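Local coordinates for CHAD domain protein (Streptomyces chartreusis, PDB 6RN5), which is a phosin, a CHAD-domain protein that binds polyphosphate and copper ions, its wider cellular role being unknown, at residues P272-W277 with N315-A320; R64-I69 with P90-V95; Q77-T82 with P221-A226. One frame throughout, in Å; residues are numbered along the deposited sequence.

In the fold
All three contacts lie within the CHAD domain of one all-helical chain. Contact 2 (64-69 with 90-95) and contact 1 (272-277 with 315-320) sit on opposite sides of the chain's centre, their centres about 21 Å apart and their nearest atoms about 7 Å apart. Both carry basic residues that hold sulfate ions, consistent with a positively charged surface made for polyphosphate. Contact 1 is also the one beside the metal: the side chain of Asp-274 is about 7 Å from a bound copper ion. Contact 3 (77-82 with 221-226) joins two loops far from the copper site, its centre about 28 Å from the chain's centre and about 20 and 34 Å from the centres of contacts 2 and 1.

Contact 1 (P272-W277 with N315-A320); sequences PQDAPW and NRHRDA. With SO4 (sulfate ion), chain H; SO4 (sulfate ion), chain F.
Trp-277 and His-317 make the close part of this contact between the start of helix 274-295 and the middle of helix 305-331. The CB of Trp-277 stands over one face of the imidazole, 3.8 Å from the centroid of the His-317 ring, in a CH-pi contact whose nearest atoms are Trp-277 CB and His-317 NE2 at 3.5 Å. The planes of the imidazole and the five-membered indole ring are only 16° apart, but slid so far that the rings barely overlap, with 4.9 Å between centroids. His-317 reaches across because its CG is anti to the backbone N (chi1 -175°), which carries the ring out toward the other helix. There NE2 is hydrogen-bonded to Arg-359, whose guanidinium also makes a cation-pi contact with Trp-277.

Asp-274 comes to the same ring more loosely: its OD1 lies 3.8 Å from His-317 CE1, the carboxylate plane turned 68° from the imidazole. This buried carboxylate is well supplied, OD1 by salt bridges to Arg-352 and Arg-359 and OD2 by a hydrogen bond to Ser-321.

The solvent side belongs to exposed Gln-273 and partly exposed Arg-318. Gln-273 N donates to O1 of one sulfate at 3.2 Å; this ion, also held by Arg-359 and the copper ligand His-271, sits where the loose edge meets the buried carboxylate. Arg-318 turns its guanidinium edge to a second sulfate through weak bonds, the shortest, NH1 to O4, 3.4 Å; Arg-281 binds it too. Arg-318 NE forms a salt bridge with Asp-319 OD1, its hydrogen bond weak.

Around the two segments, helix 338-366 packs Val-355 and Ala-358 against His-317, Leu-246 and Ile-249 from a loop touch Trp-277, and Arg-111 of helix 82-120 meets Ala-320.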
# COMPACT_ATOMS: atom_id res chain seq x y z
N PRO A 272 -1.48 -13.96 -11.31
CA PRO A 272 -0.87 -14.93 -12.21
C PRO A 272 0.64 -15.02 -12.09
O PRO A 272 1.18 -16.12 -12.16
CB PRO A 272 -1.28 -14.42 -13.61
CG PRO A 272 -1.69 -12.98 -13.41
CD PRO A 272 -2.27 -12.94 -12.04
N GLN A 273 1.29 -13.88 -11.89
CA GLN A 273 2.73 -13.87 -11.65
C GLN A 273 3.18 -14.60 -10.41
O GLN A 273 4.35 -14.95 -10.32
CB GLN A 273 3.26 -12.45 -11.58
CG GLN A 273 3.18 -11.72 -12.90
CD GLN A 273 3.88 -10.38 -12.87
OE1 GLN A 273 5.01 -10.27 -12.39
NE2 GLN A 273 3.22 -9.36 -13.40
N ASP A 274 2.30 -14.86 -9.46
CA ASP A 274 2.73 -15.68 -8.30
C ASP A 274 3.30 -17.04 -8.74
O ASP A 274 4.23 -17.53 -8.11
CB ASP A 274 1.57 -15.93 -7.31
CG ASP A 274 1.28 -14.70 -6.41
OD1 ASP A 274 1.82 -13.61 -6.63
OD2 ASP A 274 0.48 -14.84 -5.49
N ALA A 275 2.73 -17.65 -9.79
CA ALA A 275 3.09 -19.04 -10.12
C ALA A 275 4.57 -19.18 -10.51
O ALA A 275 5.25 -20.01 -9.97
CB ALA A 275 2.17 -19.66 -11.19
N PRO A 276 5.08 -18.32 -11.39
CA PRO A 276 6.53 -18.47 -11.67
C PRO A 276 7.46 -18.28 -10.46
O PRO A 276 8.47 -18.96 -10.35
CB PRO A 276 6.80 -17.40 -12.74
CG PRO A 276 5.49 -16.69 -12.99
CD PRO A 276 4.38 -17.50 -12.40
N TRP A 277 7.12 -17.35 -9.57
CA TRP A 277 7.86 -17.14 -8.31
C TRP A 277 7.82 -18.35 -7.36
O TRP A 277 8.83 -18.73 -6.74
CB TRP A 277 7.31 -15.92 -7.59
CG TRP A 277 7.69 -14.69 -8.29
CD1 TRP A 277 7.01 -14.06 -9.28
CD2 TRP A 277 8.87 -13.92 -8.06
NE1 TRP A 277 7.69 -12.94 -9.68
CE2 TRP A 277 8.84 -12.84 -8.95
CE3 TRP A 277 9.94 -14.04 -7.19
CZ2 TRP A 277 9.82 -11.90 -8.99
CZ3 TRP A 277 10.92 -13.09 -7.23
CH2 TRP A 277 10.86 -12.04 -8.11
N ASN A 315 9.99 -17.63 0.79
CA ASN A 315 8.99 -18.08 1.77
C ASN A 315 8.02 -16.96 2.18
O ASN A 315 6.85 -17.19 2.40
CB ASN A 315 9.63 -18.66 3.03
CG ASN A 315 10.34 -19.98 2.81
OD1 ASN A 315 10.12 -20.71 1.81
ND2 ASN A 315 11.20 -20.32 3.76
N ARG A 316 8.51 -15.74 2.29
CA ARG A 316 7.65 -14.65 2.65
C ARG A 316 6.70 -14.39 1.51
O ARG A 316 5.54 -14.09 1.71
CB ARG A 316 8.47 -13.42 3.04
CG ARG A 316 8.96 -13.53 4.50
CD ARG A 316 10.37 -13.02 4.72
NE ARG A 316 10.58 -11.65 4.23
CZ ARG A 316 11.68 -11.20 3.61
NH1 ARG A 316 12.71 -12.00 3.35
NH2 ARG A 316 11.73 -9.93 3.21
N HIS A 317 7.21 -14.52 0.29
CA HIS A 317 6.39 -14.36 -0.91
C HIS A 317 5.19 -15.31 -0.87
O HIS A 317 4.06 -14.94 -1.07
CB HIS A 317 7.26 -14.59 -2.14
CG HIS A 317 6.55 -14.33 -3.44
ND1 HIS A 317 5.53 -15.13 -3.88
CD2 HIS A 317 6.72 -13.38 -4.37
CE1 HIS A 317 5.10 -14.68 -5.06
NE2 HIS A 317 5.80 -13.62 -5.38
N ARG A 318 5.47 -16.56 -0.59
CA ARG A 318 4.48 -17.59 -0.57
C ARG A 318 3.51 -17.37 0.59
O ARG A 318 2.31 -17.45 0.39
CB ARG A 318 5.18 -18.95 -0.45
CG ARG A 318 4.29 -20.15 -0.74
CD ARG A 318 3.60 -20.66 0.49
NE ARG A 318 4.54 -21.12 1.51
CZ ARG A 318 4.84 -22.40 1.76
NH1 ARG A 318 4.30 -23.40 1.06
NH2 ARG A 318 5.68 -22.67 2.74
N ASP A 319 4.04 -17.09 1.78
CA ASP A 319 3.22 -16.86 2.95
C ASP A 319 2.37 -15.62 2.75
O ASP A 319 1.19 -15.65 3.07
CB ASP A 319 4.07 -16.70 4.24
CG ASP A 319 4.77 -18.01 4.67
OD1 ASP A 319 4.45 -19.11 4.16
OD2 ASP A 319 5.68 -17.93 5.50
N ALA A 320 2.95 -14.53 2.25
CA ALA A 320 2.15 -13.32 2.05
C ALA A 320 1.07 -13.56 0.99
O ALA A 320 -0.08 -13.08 1.09
CB ALA A 320 3.05 -12.16 1.66
S SO4 H . 0.48 -10.64 -9.60
O1 SO4 H . 0.13 -11.07 -10.99
O2 SO4 H . 0.98 -11.88 -8.92
O3 SO4 H . 1.61 -9.70 -9.57
O4 SO4 H . -0.71 -9.93 -8.97
S SO4 F . 6.24 -26.64 1.92
O1 SO4 F . 6.59 -28.09 2.04
O2 SO4 F . 7.11 -25.86 2.81
O3 SO4 F . 6.40 -26.13 0.50
O4 SO4 F . 4.86 -26.50 2.42

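Contact 2 (R64-I69 with P90-V95); sequences RSARRI and PELAWV. With SO4 (sulfate ion), chain G; SO4 (sulfate ion), chain I.
Two consecutive helices of the CHAD fold, 56-75 and 82-120, pack here through small and branched apolar side chains, while the first helix presents arginines from another part of its surface. Ala-66 and Leu-92 bring the backbones nearest, with CA atoms 5.9 Å apart, and the CB of Ala-66 faces the CD2 of Leu-92 at 4.4 Å. One turn on, the CG2 branch of Ile-69 meets the CD1 of Leu-92 at 3.6 Å, the two side chains crossing at about a right angle. CG2 of Ile-69 is anti to its own backbone N (chi1 -67° for CG1), which sends this branch across to the leucine. Leu-213 of helix 201-213 also touches Ile-69.

Arg-64, Arg-67 and Arg-68 meet sulfate with their guanidinium edges, near their planes. O1 of one ion takes bonds from Arg-64 NE, Arg-67 NH1 and Arg-68 NH1, the last at 2.9 Å. Its O2 is bound by Arg-64 NH2 and, nearly straight (170°), by Arg-68 NH2 at 3.0 Å. Arg-67 NH2 donates to O1 of a second sulfate at 2.8 Å. The extended chain of Arg-68 is steadied by a salt bridge to Glu-292 and by NH1, which reaches Arg-64 O at 3.1 Å from above the carbonyl plane, that O lying in the guanidinium plane. A leucine in place of Arg-68 would probably leave Glu-292 without this salt-bridge partner and the sulfate with two fewer bonds.

An arginine-rich helix face gathered round sulfate is consistent with the polyphosphate-binding role of this CHAD domain; the ions, probably from the crystallisation liquor, may mark phosphate positions.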
# COMPACT_ATOMS: atom_id res chain seq x y z
N ARG A 64 11.06 -32.31 7.03
CA ARG A 64 12.35 -31.88 6.55
C ARG A 64 13.06 -33.02 5.88
O ARG A 64 13.76 -32.77 4.89
CB ARG A 64 13.20 -31.31 7.68
CG ARG A 64 12.63 -30.00 8.20
CD ARG A 64 13.50 -29.35 9.24
NE ARG A 64 14.66 -28.73 8.60
CZ ARG A 64 15.93 -29.00 8.87
NH1 ARG A 64 16.30 -29.87 9.81
NH2 ARG A 64 16.87 -28.37 8.22
N SER A 65 12.89 -34.25 6.38
CA SER A 65 13.58 -35.38 5.81
C SER A 65 12.84 -35.94 4.60
O SER A 65 13.45 -36.28 3.62
CB SER A 65 13.83 -36.47 6.87
OG SER A 65 12.61 -36.91 7.46
N ALA A 66 11.52 -36.04 4.69
CA ALA A 66 10.70 -36.46 3.56
C ALA A 66 10.97 -35.60 2.34
O ALA A 66 11.13 -36.11 1.25
CB ALA A 66 9.24 -36.40 3.90
N ARG A 67 11.01 -34.30 2.56
CA ARG A 67 11.24 -33.36 1.47
C ARG A 67 12.64 -33.54 0.87
O ARG A 67 12.85 -33.36 -0.33
CB ARG A 67 11.22 -31.92 2.00
CG ARG A 67 9.87 -31.35 2.29
CD ARG A 67 10.01 -29.84 2.35
NE ARG A 67 10.98 -29.33 3.33
CZ ARG A 67 10.62 -28.68 4.45
NH1 ARG A 67 11.52 -28.20 5.27
NH2 ARG A 67 9.33 -28.52 4.76
N ARG A 68 13.62 -33.79 1.72
CA ARG A 68 14.95 -34.07 1.17
C ARG A 68 15.03 -35.35 0.35
O ARG A 68 15.79 -35.41 -0.60
CB ARG A 68 16.02 -34.09 2.25
CG ARG A 68 16.34 -32.73 2.75
CD ARG A 68 17.02 -32.75 4.13
NE ARG A 68 17.64 -31.47 4.34
CZ ARG A 68 17.01 -30.39 4.78
NH1 ARG A 68 15.72 -30.42 5.07
NH2 ARG A 68 17.68 -29.26 4.93
N ILE A 69 14.32 -36.38 0.76
CA ILE A 69 14.39 -37.64 0.06
C ILE A 69 13.70 -37.45 -1.30
O ILE A 69 14.22 -37.85 -2.36
CB ILE A 69 13.73 -38.72 0.90
CG1 ILE A 69 14.57 -38.97 2.15
CG2 ILE A 69 13.59 -40.00 0.12
CD1 ILE A 69 13.91 -39.91 3.16
N PRO A 90 5.53 -39.23 -5.11
CA PRO A 90 4.19 -38.73 -4.72
C PRO A 90 3.78 -39.16 -3.31
O PRO A 90 3.08 -38.42 -2.63
CB PRO A 90 3.26 -39.38 -5.74
CG PRO A 90 3.98 -40.62 -6.18
CD PRO A 90 5.43 -40.23 -6.19
N GLU A 91 4.24 -40.32 -2.86
CA GLU A 91 3.88 -40.78 -1.53
C GLU A 91 4.57 -39.92 -0.52
O GLU A 91 3.96 -39.47 0.44
CB GLU A 91 4.23 -42.24 -1.36
CG GLU A 91 3.34 -43.16 -2.14
CD GLU A 91 1.87 -42.88 -1.87
OE1 GLU A 91 1.30 -43.33 -0.85
OE2 GLU A 91 1.27 -42.18 -2.68
N LEU A 92 5.85 -39.67 -0.74
CA LEU A 92 6.58 -38.73 0.08
C LEU A 92 6.00 -37.32 0.05
O LEU A 92 5.97 -36.63 1.07
CB LEU A 92 8.03 -38.68 -0.37
CG LEU A 92 8.85 -39.93 -0.04
CD1 LEU A 92 10.15 -39.95 -0.83
CD2 LEU A 92 9.10 -40.01 1.47
N ALA A 93 5.56 -36.89 -1.13
CA ALA A 93 4.90 -35.58 -1.27
C ALA A 93 3.59 -35.55 -0.48
O ALA A 93 3.28 -34.58 0.25
CB ALA A 93 4.63 -35.29 -2.74
N TRP A 94 2.81 -36.62 -0.62
CA TRP A 94 1.61 -36.75 0.19
C TRP A 94 1.98 -36.64 1.69
O TRP A 94 1.34 -35.96 2.45
CB TRP A 94 0.86 -38.04 -0.15
CG TRP A 94 -0.26 -38.30 0.81
CD1 TRP A 94 -1.46 -37.64 0.87
CD2 TRP A 94 -0.27 -39.26 1.87
NE1 TRP A 94 -2.20 -38.12 1.93
CE2 TRP A 94 -1.51 -39.13 2.54
CE3 TRP A 94 0.64 -40.21 2.34
CZ2 TRP A 94 -1.85 -39.92 3.65
CZ3 TRP A 94 0.30 -41.00 3.42
CH2 TRP A 94 -0.93 -40.86 4.07
N VAL A 95 3.06 -37.26 2.12
CA VAL A 95 3.40 -37.21 3.53
C VAL A 95 3.76 -35.79 3.97
O VAL A 95 3.30 -35.31 5.03
CB VAL A 95 4.58 -38.14 3.88
CG1 VAL A 95 5.10 -37.84 5.29
CG2 VAL A 95 4.19 -39.62 3.74
S SO4 G . 14.97 -26.59 5.16
O1 SO4 G . 14.37 -27.87 5.48
O2 SO4 G . 16.37 -26.65 5.64
O3 SO4 G . 14.27 -25.49 5.83
O4 SO4 G . 14.83 -26.39 3.70
S SO4 I . 8.93 -26.20 7.65
O1 SO4 I . 8.24 -27.39 7.13
O2 SO4 I . 10.41 -26.46 7.69
O3 SO4 I . 8.53 -25.94 9.04
O4 SO4 I . 8.67 -25.06 6.80

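Contact 3 (Q77-T82 with P221-A226); sequences QSLLDT and PAAATA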
# COMPACT_ATOMS: atom_id res chain seq x y z
N GLN A 77 17.55 -38.81 -10.09
CA GLN A 77 16.72 -39.89 -10.54
C GLN A 77 17.47 -40.78 -11.50
O GLN A 77 17.26 -41.97 -11.49
CB GLN A 77 15.45 -39.40 -11.25
CG GLN A 77 14.48 -40.55 -11.52
CD GLN A 77 13.08 -40.11 -11.86
OE1 GLN A 77 12.64 -40.29 -12.99
NE2 GLN A 77 12.35 -39.52 -10.88
N SER A 78 18.37 -40.21 -12.30
CA SER A 78 19.07 -41.03 -13.30
C SER A 78 19.99 -42.05 -12.66
O SER A 78 20.34 -43.00 -13.30
CB SER A 78 19.86 -40.15 -14.28
OG SER A 78 20.70 -39.26 -13.59
N LEU A 79 20.41 -41.84 -11.41
CA LEU A 79 21.28 -42.82 -10.73
C LEU A 79 20.53 -43.88 -9.91
O LEU A 79 21.16 -44.68 -9.26
CB LEU A 79 22.32 -42.11 -9.86
CG LEU A 79 23.24 -41.21 -10.70
CD1 LEU A 79 24.33 -40.69 -9.81
CD2 LEU A 79 23.86 -41.96 -11.86
N LEU A 80 19.20 -43.92 -9.99
CA LEU A 80 18.37 -44.73 -9.10
C LEU A 80 17.34 -45.48 -9.95
O LEU A 80 17.00 -45.04 -11.00
CB LEU A 80 17.67 -43.82 -8.09
CG LEU A 80 18.57 -42.97 -7.17
CD1 LEU A 80 17.90 -41.73 -6.57
CD2 LEU A 80 19.06 -43.82 -6.03
N ASP A 81 16.83 -46.60 -9.47
CA ASP A 81 15.73 -47.31 -10.15
C ASP A 81 14.52 -46.42 -10.40
O ASP A 81 13.95 -45.84 -9.46
CB ASP A 81 15.32 -48.49 -9.29
CG ASP A 81 14.22 -49.31 -9.91
OD1 ASP A 81 13.04 -48.89 -10.00
OD2 ASP A 81 14.55 -50.43 -10.27
N THR A 82 14.12 -46.32 -11.67
CA THR A 82 13.12 -45.37 -12.06
C THR A 82 11.76 -45.63 -11.41
O THR A 82 11.16 -44.69 -10.86
CB THR A 82 13.00 -45.29 -13.59
OG1 THR A 82 14.19 -44.71 -14.10
CG2 THR A 82 11.88 -44.39 -14.03
N PRO A 221 23.18 -49.63 -12.09
CA PRO A 221 24.50 -50.30 -12.15
C PRO A 221 25.71 -49.36 -12.19
O PRO A 221 26.68 -49.60 -11.49
CB PRO A 221 24.42 -51.11 -13.47
CG PRO A 221 22.97 -51.42 -13.63
CD PRO A 221 22.22 -50.24 -13.03
N ALA A 222 25.64 -48.30 -12.97
CA ALA A 222 26.79 -47.42 -13.18
C ALA A 222 26.97 -46.39 -12.06
O ALA A 222 27.99 -45.70 -12.04
CB ALA A 222 26.65 -46.70 -14.52
N ALA A 223 26.01 -46.29 -11.14
CA ALA A 223 25.92 -45.13 -10.22
C ALA A 223 27.11 -45.00 -9.31
O ALA A 223 27.57 -43.88 -9.06
CB ALA A 223 24.65 -45.18 -9.40
N ALA A 224 27.62 -46.13 -8.82
CA ALA A 224 28.62 -46.11 -7.75
C ALA A 224 29.85 -45.29 -8.15
O ALA A 224 30.41 -44.57 -7.30
CB ALA A 224 29.00 -47.54 -7.36
N THR A 225 30.24 -45.40 -9.43
CA THR A 225 31.34 -44.62 -10.02
C THR A 225 30.93 -43.26 -10.66
O THR A 225 31.80 -42.48 -10.98
CB THR A 225 32.12 -45.41 -11.13
OG1 THR A 225 31.38 -45.42 -12.37
CG2 THR A 225 32.38 -46.80 -10.73
N ALA A 226 29.65 -43.01 -10.90
CA ALA A 226 29.23 -41.75 -11.56
C ALA A 226 29.45 -40.51 -10.69
O ALA A 226 29.27 -40.56 -9.48
CB ALA A 226 27.78 -41.83 -12.01
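Leu-79 and Ala-223 make the closest backbone approach of this contact between two loops, CA to CA 5.2 Å. The methyl of Ala-223 points toward the other loop and meets Leu-79 in two places: its CB is 3.9 Å from Leu-79 CB and 3.5 Å from the carbonyl O of Leu-79. One methyl therefore rests against both the root of the leucine side chain and its backbone.

Leu-79 does not aim its CB at the alanines; its branched end brings it to them. CG lies anti to the carbonyl carbon, beside the backbone N (chi1 -62°), and from there the CD2 branch reaches Ala-226 CB at 3.9 Å, with Ala-223 CA 4.1 Å away. Ala-226 points its methyl back toward Leu-79, so that the leucine lies against two alanines three residues apart. A backbone bond from Ala-226 N to Ala-223 O, 2.9 Å, closes the turn between them, consistent with both methyls facing one leucine. On the other side, Leu-80 N bonds Gln-77 O at 3.1 Å in the short 3-10 turn that carries Leu-79.

The contact is wholly apolar between side chains; polar links lie next to it, with Leu-79 and Thr-220 joined through their backbones and Asp-81 capping the start of helix 82-120 at Trp-84 N. Far out from the chain's centre, the pairing ties the link between helices 56-75 and 82-120 to the one between helices 201-213 and 229-244. Leu-24 of helix 21-42 and Leu-231 of helix 229-244 close round Leu-79, joined by Leu-228 from the loop.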